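Local coordinates for uncharacterized protein (Pseudomonas aeruginosa, PDB 4O5P) that probably hydrolyses phospholipids of target-cell membranes as a phospholipase effector delivered by the type VI secretion system, at residues G110-Y115 against V154-Y159; D754-I759 against L810-V815. All coordinates share one frame; numbering follows the deposited sequence.

Interaction 1: G110-Y115 against V154-Y159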
ATOM      1  N   GLY A 110      -6.656   1.235 -29.521  1.00 27.16           N
ATOM      2  CA  GLY A 110      -7.244   0.383 -28.499  1.00 24.70           C
ATOM      3  C   GLY A 110      -6.403   0.130 -27.259  1.00 26.39           C
ATOM      4  O   GLY A 110      -6.791  -0.648 -26.379  1.00 23.04           O
ATOM      5  N   ILE A 111      -5.245   0.775 -27.185  1.00 26.83           N
ATOM      6  CA  ILE A 111      -4.400   0.643 -26.011  1.00 25.41           C
ATOM      7  C   ILE A 111      -4.414   1.941 -25.211  1.00 24.58           C
ATOM      8  O   ILE A 111      -4.149   3.017 -25.762  1.00 24.24           O
ATOM      9  CB  ILE A 111      -2.959   0.262 -26.395  1.00 21.96           C
ATOM     10  CG1 ILE A 111      -2.953  -1.047 -27.178  1.00 23.83           C
ATOM     11  CG2 ILE A 111      -2.093   0.119 -25.147  1.00 23.17           C
ATOM     12  CD1 ILE A 111      -1.567  -1.476 -27.627  1.00 30.11           C
ATOM     13  N   PHE A 112      -4.723   1.823 -23.915  1.00 21.20           N
ATOM     14  CA  PHE A 112      -4.842   2.962 -22.998  1.00 21.82           C
ATOM     15  C   PHE A 112      -4.004   2.696 -21.752  1.00 21.10           C
ATOM     16  O   PHE A 112      -3.820   1.541 -21.365  1.00 19.84           O
ATOM     17  CB  PHE A 112      -6.298   3.117 -22.544  1.00 21.44           C
ATOM     18  CG  PHE A 112      -7.246   3.462 -23.648  1.00 22.47           C
ATOM     19  CD1 PHE A 112      -7.778   2.471 -24.464  1.00 23.48           C
ATOM     20  CD2 PHE A 112      -7.621   4.784 -23.860  1.00 22.27           C
ATOM     21  CE1 PHE A 112      -8.659   2.804 -25.499  1.00 26.40           C
ATOM     22  CE2 PHE A 112      -8.494   5.117 -24.879  1.00 27.73           C
ATOM     23  CZ  PHE A 112      -9.012   4.133 -25.701  1.00 23.48           C
ATOM     24  N   LYS A 113      -3.498   3.753 -21.120  1.00 23.06           N
ATOM     25  CA  LYS A 113      -2.852   3.596 -19.812  1.00 21.15           C
ATOM     26  C   LYS A 113      -3.249   4.722 -18.858  1.00 23.68           C
ATOM     27  O   LYS A 113      -3.492   5.867 -19.282  1.00 21.25           O
ATOM     28  CB  LYS A 113      -1.323   3.455 -19.933  1.00 19.57           C
ATOM     29  CG  LYS A 113      -0.547   4.744 -20.134  1.00 22.48           C
ATOM     30  CD  LYS A 113       0.917   4.420 -20.435  1.00 23.38           C
ATOM     31  CE  LYS A 113       1.795   5.665 -20.455  1.00 26.85           C
ATOM     32  NZ  LYS A 113       3.221   5.332 -20.802  1.00 25.11           N
ATOM     33  N   TYR A 114      -3.337   4.379 -17.572  1.00 19.40           N
ATOM     34  CA  TYR A 114      -3.794   5.306 -16.556  1.00 19.91           C
ATOM     35  C   TYR A 114      -2.922   5.178 -15.317  1.00 21.69           C
ATOM     36  O   TYR A 114      -2.533   4.063 -14.934  1.00 20.21           O
ATOM     37  CB  TYR A 114      -5.249   5.015 -16.191  1.00 21.58           C
ATOM     38  CG  TYR A 114      -6.217   5.164 -17.347  1.00 20.64           C
ATOM     39  CD1 TYR A 114      -6.728   6.406 -17.691  1.00 24.47           C
ATOM     40  CD2 TYR A 114      -6.630   4.057 -18.082  1.00 21.22           C
ATOM     41  CE1 TYR A 114      -7.631   6.551 -18.742  1.00 25.10           C
ATOM     42  CE2 TYR A 114      -7.519   4.185 -19.135  1.00 22.52           C
ATOM     43  CZ  TYR A 114      -8.015   5.438 -19.459  1.00 25.76           C
ATOM     44  OH  TYR A 114      -8.905   5.569 -20.498  1.00 27.13           O
ATOM     45  N   TYR A 115      -2.609   6.310 -14.698  1.00 15.29           N
ATOM     46  CA  TYR A 115      -1.791   6.318 -13.488  1.00 18.34           C
ATOM     47  C   TYR A 115      -2.562   6.939 -12.349  1.00 17.72           C
ATOM     48  O   TYR A 115      -3.150   8.004 -12.502  1.00 19.64           O
ATOM     49  CB  TYR A 115      -0.495   7.117 -13.700  1.00 18.13           C
ATOM     50  CG  TYR A 115       0.251   7.375 -12.404  1.00 18.92           C
ATOM     51  CD1 TYR A 115       1.057   6.392 -11.831  1.00 19.23           C
ATOM     52  CD2 TYR A 115       0.122   8.590 -11.735  1.00 17.01           C
ATOM     53  CE1 TYR A 115       1.729   6.619 -10.634  1.00 16.42           C
ATOM     54  CE2 TYR A 115       0.781   8.824 -10.542  1.00 15.79           C
ATOM     55  CZ  TYR A 115       1.575   7.839  -9.996  1.00 18.87           C
ATOM     56  OH  TYR A 115       2.243   8.080  -8.820  1.00 16.53           O
ATOM     57  N   VAL A 154     -14.517   3.216 -17.998  1.00 20.02           N
ATOM     58  CA  VAL A 154     -15.633   3.842 -18.674  1.00 20.56           C
ATOM     59  C   VAL A 154     -15.058   4.817 -19.699  1.00 24.47           C
ATOM     60  O   VAL A 154     -15.486   4.824 -20.852  1.00 25.01           O
ATOM     61  CB  VAL A 154     -16.577   4.564 -17.682  1.00 21.55           C
ATOM     62  CG1 VAL A 154     -17.538   5.487 -18.427  1.00 23.48           C
ATOM     63  CG2 VAL A 154     -17.362   3.570 -16.846  1.00 18.89           C
ATOM     64  N   ASP A 155     -14.068   5.608 -19.273  1.00 20.95           N
ATOM     65  CA  ASP A 155     -13.391   6.576 -20.134  1.00 23.48           C
ATOM     66  C   ASP A 155     -12.761   5.926 -21.360  1.00 24.27           C
ATOM     67  O   ASP A 155     -12.896   6.433 -22.465  1.00 26.39           O
ATOM     68  CB  ASP A 155     -12.315   7.328 -19.345  1.00 21.75           C
ATOM     69  CG  ASP A 155     -11.640   8.418 -20.168  1.00 29.25           C
ATOM     70  OD1 ASP A 155     -12.299   9.434 -20.455  1.00 32.95           O
ATOM     71  OD2 ASP A 155     -10.448   8.273 -20.524  1.00 27.18           O
ATOM     72  N   ALA A 156     -12.073   4.807 -21.154  1.00 23.18           N
ATOM     73  CA  ALA A 156     -11.451   4.078 -22.254  1.00 25.80           C
ATOM     74  C   ALA A 156     -12.481   3.635 -23.292  1.00 24.64           C
ATOM     75  O   ALA A 156     -12.261   3.809 -24.495  1.00 26.03           O
ATOM     76  CB  ALA A 156     -10.656   2.885 -21.729  1.00 21.19           C
ATOM     77  N   LEU A 157     -13.601   3.070 -22.832  1.00 26.38           N
ATOM     78  CA  LEU A 157     -14.645   2.656 -23.784  1.00 24.30           C
ATOM     79  C   LEU A 157     -15.241   3.877 -24.490  1.00 28.49           C
ATOM     80  O   LEU A 157     -15.407   3.883 -25.706  1.00 26.44           O
ATOM     81  CB  LEU A 157     -15.748   1.856 -23.078  1.00 22.13           C
ATOM     82  CG  LEU A 157     -16.704   1.030 -23.944  1.00 23.81           C
ATOM     83  CD1 LEU A 157     -15.934   0.213 -24.980  1.00 23.35           C
ATOM     84  CD2 LEU A 157     -17.570   0.113 -23.094  1.00 23.81           C
ATOM     85  N   PHE A 158     -15.548   4.903 -23.700  1.00 25.28           N
ATOM     86  CA  PHE A 158     -16.138   6.148 -24.164  1.00 25.22           C
ATOM     87  C   PHE A 158     -15.302   6.745 -25.280  1.00 30.44           C
ATOM     88  O   PHE A 158     -15.841   7.188 -26.292  1.00 29.25           O
ATOM     89  CB  PHE A 158     -16.208   7.125 -22.989  1.00 31.43           C
ATOM     90  CG  PHE A 158     -17.069   8.332 -23.227  1.00 34.75           C
ATOM     91  CD1 PHE A 158     -18.450   8.249 -23.108  1.00 32.23           C
ATOM     92  CD2 PHE A 158     -16.495   9.566 -23.516  1.00 35.99           C
ATOM     93  CE1 PHE A 158     -19.251   9.359 -23.309  1.00 37.47           C
ATOM     94  CE2 PHE A 158     -17.290  10.694 -23.717  1.00 40.71           C
ATOM     95  CZ  PHE A 158     -18.672  10.589 -23.612  1.00 43.50           C
ATOM     96  N   TYR A 159     -13.984   6.751 -25.108  1.00 27.09           N
ATOM     97  CA  TYR A 159     -13.109   7.266 -26.156  1.00 31.52           C
ATOM     98  C   TYR A 159     -13.099   6.323 -27.334  1.00 29.44           C
ATOM     99  O   TYR A 159     -13.058   6.763 -28.487  1.00 32.25           O
ATOM    100  CB  TYR A 159     -11.674   7.464 -25.665  1.00 29.28           C
ATOM    101  CG  TYR A 159     -10.780   8.156 -26.685  1.00 32.11           C
ATOM    102  CD1 TYR A 159     -10.101   7.430 -27.662  1.00 33.43           C
ATOM    103  CD2 TYR A 159     -10.623   9.534 -26.668  1.00 34.18           C
ATOM    104  CE1 TYR A 159      -9.293   8.065 -28.589  1.00 36.17           C
ATOM    105  CE2 TYR A 159      -9.824  10.174 -27.582  1.00 32.59           C
ATOM    106  CZ  TYR A 159      -9.162   9.437 -28.540  1.00 38.76           C
ATOM    107  OH  TYR A 159      -8.362  10.080 -29.451  1.00 43.88           O
TER
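F112 and Y114, on strand 111-116, reach across to D155, A156 and Y159 of helix 139-162, a helix-on-sheet packing in the alpha/beta-hydrolase-like part of the enzyme. The short axes run 9.7 Å apart at 148°, so strand and helix are roughly antiparallel. Apolar contacts centre on F112. A156 CB sits over the middle of one face of the F112 ring, 4.0 Å from the centroid and 12° off the normal, a CH-pi contact. At the ring edge, near its plane, F112 CE2 meets Y159 CD1 at 4.0 Å. On the A156 CB side of the ring, F112 CZ comes within 3.5 Å of A156 O, a carbonyl oxygen hydrogen-bonded to T160 OG1. Strand 62-71 adds I65 beside F112 and I67 and L69 beside Y114; it pairs in parallel with strand 111-116, with backbone bonds to F112 and Y114.

The polar part is a single hydrogen bond. Y114 OH donates to D155, whose carboxylate lies 76° from the ring plane; its other oxygen, OD1, accepts from L166 N. The phenol oxygen also touches A156 CB at 3.4 Å, and its bond ends on the anti lone pair of D155 OD2, at 3.1 Å.

Interaction 2: D754-I759 against L810-V815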
ATOM      1  N   ASP A 754     -13.276  11.491  26.335  1.00 25.84           N
ATOM      2  CA  ASP A 754     -13.362  12.457  25.254  1.00 23.68           C
ATOM      3  C   ASP A 754     -12.066  13.275  25.227  1.00 26.63           C
ATOM      4  O   ASP A 754     -11.669  13.834  26.253  1.00 27.82           O
ATOM      5  CB  ASP A 754     -14.571  13.366  25.500  1.00 26.50           C
ATOM      6  CG  ASP A 754     -14.652  14.513  24.532  1.00 29.22           C
ATOM      7  OD1 ASP A 754     -14.190  14.356  23.387  1.00 27.15           O
ATOM      8  OD2 ASP A 754     -15.200  15.580  24.902  1.00 28.14           O
ATOM      9  N   PRO A 755     -11.393  13.341  24.063  1.00 28.50           N
ATOM     10  CA  PRO A 755     -10.134  14.094  23.958  1.00 25.52           C
ATOM     11  C   PRO A 755     -10.329  15.604  24.153  1.00 29.69           C
ATOM     12  O   PRO A 755      -9.441  16.283  24.671  1.00 29.08           O
ATOM     13  CB  PRO A 755      -9.690  13.826  22.516  1.00 28.92           C
ATOM     14  CG  PRO A 755     -10.356  12.566  22.126  1.00 27.96           C
ATOM     15  CD  PRO A 755     -11.682  12.577  22.833  1.00 29.56           C
ATOM     16  N   LEU A 756     -11.473  16.125  23.722  1.00 28.02           N
ATOM     17  CA  LEU A 756     -11.721  17.564  23.797  1.00 29.94           C
ATOM     18  C   LEU A 756     -11.902  18.078  25.224  1.00 30.31           C
ATOM     19  O   LEU A 756     -11.393  19.142  25.569  1.00 32.90           O
ATOM     20  CB  LEU A 756     -12.932  17.952  22.949  1.00 27.43           C
ATOM     21  CG  LEU A 756     -12.849  17.589  21.464  1.00 31.45           C
ATOM     22  CD1 LEU A 756     -13.923  18.331  20.689  1.00 33.54           C
ATOM     23  CD2 LEU A 756     -11.476  17.913  20.917  1.00 29.29           C
ATOM     24  N   THR A 757     -12.637  17.332  26.040  1.00 24.53           N
ATOM     25  CA  THR A 757     -12.979  17.791  27.378  1.00 28.99           C
ATOM     26  C   THR A 757     -12.255  17.022  28.484  1.00 32.57           C
ATOM     27  O   THR A 757     -12.162  17.503  29.612  1.00 31.09           O
ATOM     28  CB  THR A 757     -14.474  17.657  27.614  1.00 26.41           C
ATOM     29  OG1 THR A 757     -14.829  18.274  28.855  1.00 42.51           O
ATOM     30  CG2 THR A 757     -14.822  16.225  27.683  1.00 21.14           C
ATOM     31  N   GLY A 758     -11.749  15.831  28.168  1.00 27.20           N
ATOM     32  CA  GLY A 758     -11.102  15.005  29.173  1.00 26.41           C
ATOM     33  C   GLY A 758     -12.059  14.129  29.972  1.00 28.22           C
ATOM     34  O   GLY A 758     -11.626  13.312  30.786  1.00 29.91           O
ATOM     35  N   ILE A 759     -13.360  14.289  29.734  1.00 26.45           N
ATOM     36  CA  ILE A 759     -14.397  13.584  30.498  1.00 29.24           C
ATOM     37  C   ILE A 759     -14.419  12.080  30.205  1.00 30.79           C
ATOM     38  O   ILE A 759     -14.228  11.656  29.066  1.00 26.93           O
ATOM     39  CB  ILE A 759     -15.796  14.229  30.265  1.00 29.47           C
ATOM     40  CG1 ILE A 759     -15.842  15.631  30.887  1.00 33.44           C
ATOM     41  CG2 ILE A 759     -16.907  13.398  30.859  1.00 29.03           C
ATOM     42  CD1 ILE A 759     -17.041  16.477  30.432  1.00 30.84           C
ATOM     43  N   LEU A 810     -21.604  19.260  23.900  1.00 28.50           N
ATOM     44  CA  LEU A 810     -21.445  20.668  23.559  1.00 30.45           C
ATOM     45  C   LEU A 810     -20.127  20.885  22.795  1.00 30.93           C
ATOM     46  O   LEU A 810     -20.102  21.527  21.721  1.00 29.04           O
ATOM     47  CB  LEU A 810     -21.483  21.512  24.836  1.00 31.64           C
ATOM     48  CG  LEU A 810     -21.159  22.988  24.658  1.00 29.54           C
ATOM     49  CD1 LEU A 810     -22.167  23.602  23.711  1.00 29.74           C
ATOM     50  CD2 LEU A 810     -21.164  23.696  26.002  1.00 32.65           C
ATOM     51  N   ALA A 811     -19.042  20.320  23.328  1.00 30.88           N
ATOM     52  CA  ALA A 811     -17.734  20.452  22.668  1.00 31.50           C
ATOM     53  C   ALA A 811     -17.720  19.840  21.263  1.00 37.03           C
ATOM     54  O   ALA A 811     -17.299  20.483  20.290  1.00 37.21           O
ATOM     55  CB  ALA A 811     -16.635  19.833  23.522  1.00 32.88           C
ATOM     56  N   GLN A 812     -18.167  18.592  21.172  1.00 34.18           N
ATOM     57  CA  GLN A 812     -18.260  17.881  19.899  1.00 35.76           C
ATOM     58  C   GLN A 812     -19.121  18.626  18.877  1.00 35.38           C
ATOM     59  O   GLN A 812     -18.758  18.725  17.702  1.00 38.55           O
ATOM     60  CB  GLN A 812     -18.828  16.480  20.134  1.00 33.10           C
ATOM     61  CG  GLN A 812     -17.867  15.502  20.783  1.00 26.80           C
ATOM     62  CD  GLN A 812     -16.686  15.168  19.884  1.00 35.99           C
ATOM     63  OE1 GLN A 812     -16.847  14.595  18.798  1.00 38.84           O
ATOM     64  NE2 GLN A 812     -15.492  15.526  20.330  1.00 30.73           N
ATOM     65  N   GLN A 813     -20.260  19.145  19.332  1.00 33.16           N
ATOM     66  CA  GLN A 813     -21.180  19.912  18.489  1.00 34.96           C
ATOM     67  C   GLN A 813     -20.524  21.164  17.937  1.00 38.80           C
ATOM     68  O   GLN A 813     -20.786  21.562  16.796  1.00 38.85           O
ATOM     69  CB  GLN A 813     -22.413  20.357  19.283  1.00 33.09           C
ATOM     70  CG  GLN A 813     -23.602  19.411  19.266  1.00 33.56           C
ATOM     71  CD  GLN A 813     -24.628  19.777  20.323  1.00 34.60           C
ATOM     72  OE1 GLN A 813     -24.397  20.666  21.152  1.00 32.97           O
ATOM     73  NE2 GLN A 813     -25.761  19.089  20.310  1.00 36.10           N
ATOM     74  N   THR A 814     -19.708  21.819  18.762  1.00 39.36           N
ATOM     75  CA  THR A 814     -19.067  23.055  18.315  1.00 38.60           C
ATOM     76  C   THR A 814     -18.188  22.804  17.085  1.00 41.14           C
ATOM     77  O   THR A 814     -18.272  23.538  16.098  1.00 43.29           O
ATOM     78  CB  THR A 814     -18.303  23.760  19.451  1.00 37.30           C
ATOM     79  OG1 THR A 814     -19.228  24.112  20.490  1.00 35.32           O
ATOM     80  CG2 THR A 814     -17.633  25.026  18.941  1.00 39.29           C
ATOM     81  N   VAL A 815     -17.379  21.748  17.130  1.00 40.28           N
ATOM     82  CA  VAL A 815     -16.618  21.330  15.956  1.00 41.94           C
ATOM     83  C   VAL A 815     -17.548  20.942  14.802  1.00 39.76           C
ATOM     84  O   VAL A 815     -17.427  21.462  13.690  1.00 43.91           O
ATOM     85  CB  VAL A 815     -15.706  20.133  16.271  1.00 41.90           C
ATOM     86  CG1 VAL A 815     -14.776  19.853  15.099  1.00 42.75           C
ATOM     87  CG2 VAL A 815     -14.905  20.400  17.524  1.00 38.15           C
TER
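L756 presses its side chain against A811, Q812 and V815 where the loop following strand 749-753 meets the last turn of helix 803-814. This is loop-on-helix packing, and its closer part gathers around L756 CD1. That methyl lies 3.2 Å from Q812 NE2 and 3.9 Å from V815 CG2, and L756 CB faces A811 CB at 4.2 Å. Q812 leaves the helix to the side of the contact, and the bend at chi2 (-66°) turns CD toward the loop; the two side chains, L756 and Q812, cross at about a right angle.

The buried polar side is looser. D754 OD1 stands 3.5 Å from Q812 NE2 without forming a hydrogen bond, with carboxylate and amide planes 86° apart. Within its own loop D754 OD1 takes a weak bond from L756 N, and the turn is closed more firmly by G758 N to D754 O at 2.8 Å. Solvent lies toward L756 and V815, both exposed. On the helix, T814 N and T814 OG1 grip L810 O from opposite faces of its plane.

The loop between strand 749-753 and helix 767-772 thus lies on helix 803-814, with V808, one turn earlier on that helix, meeting D754, T757 and I759, and L713 alongside.

Interaction 1 closes before interaction 2 opens, so the two come in series along the chain. Their centres lie 48 Å apart and their nearest atoms about 32 Å, with no touch and no helix or strand in common. Interaction 1 joins strand 111-116 of the mixed sheet, which also includes strand 225-236, to helix 139-162. That latter strand leads into a GxSxG sequence at S237, a probable nucleophile elbow, which with H379 and D281 has the geometry of a possible catalytic triad. Interaction 2 instead packs a loop of the C-terminal family region against the last modelled helix, 803-814. One contact thus builds the probable hydrolase core, the other a distant surface corner.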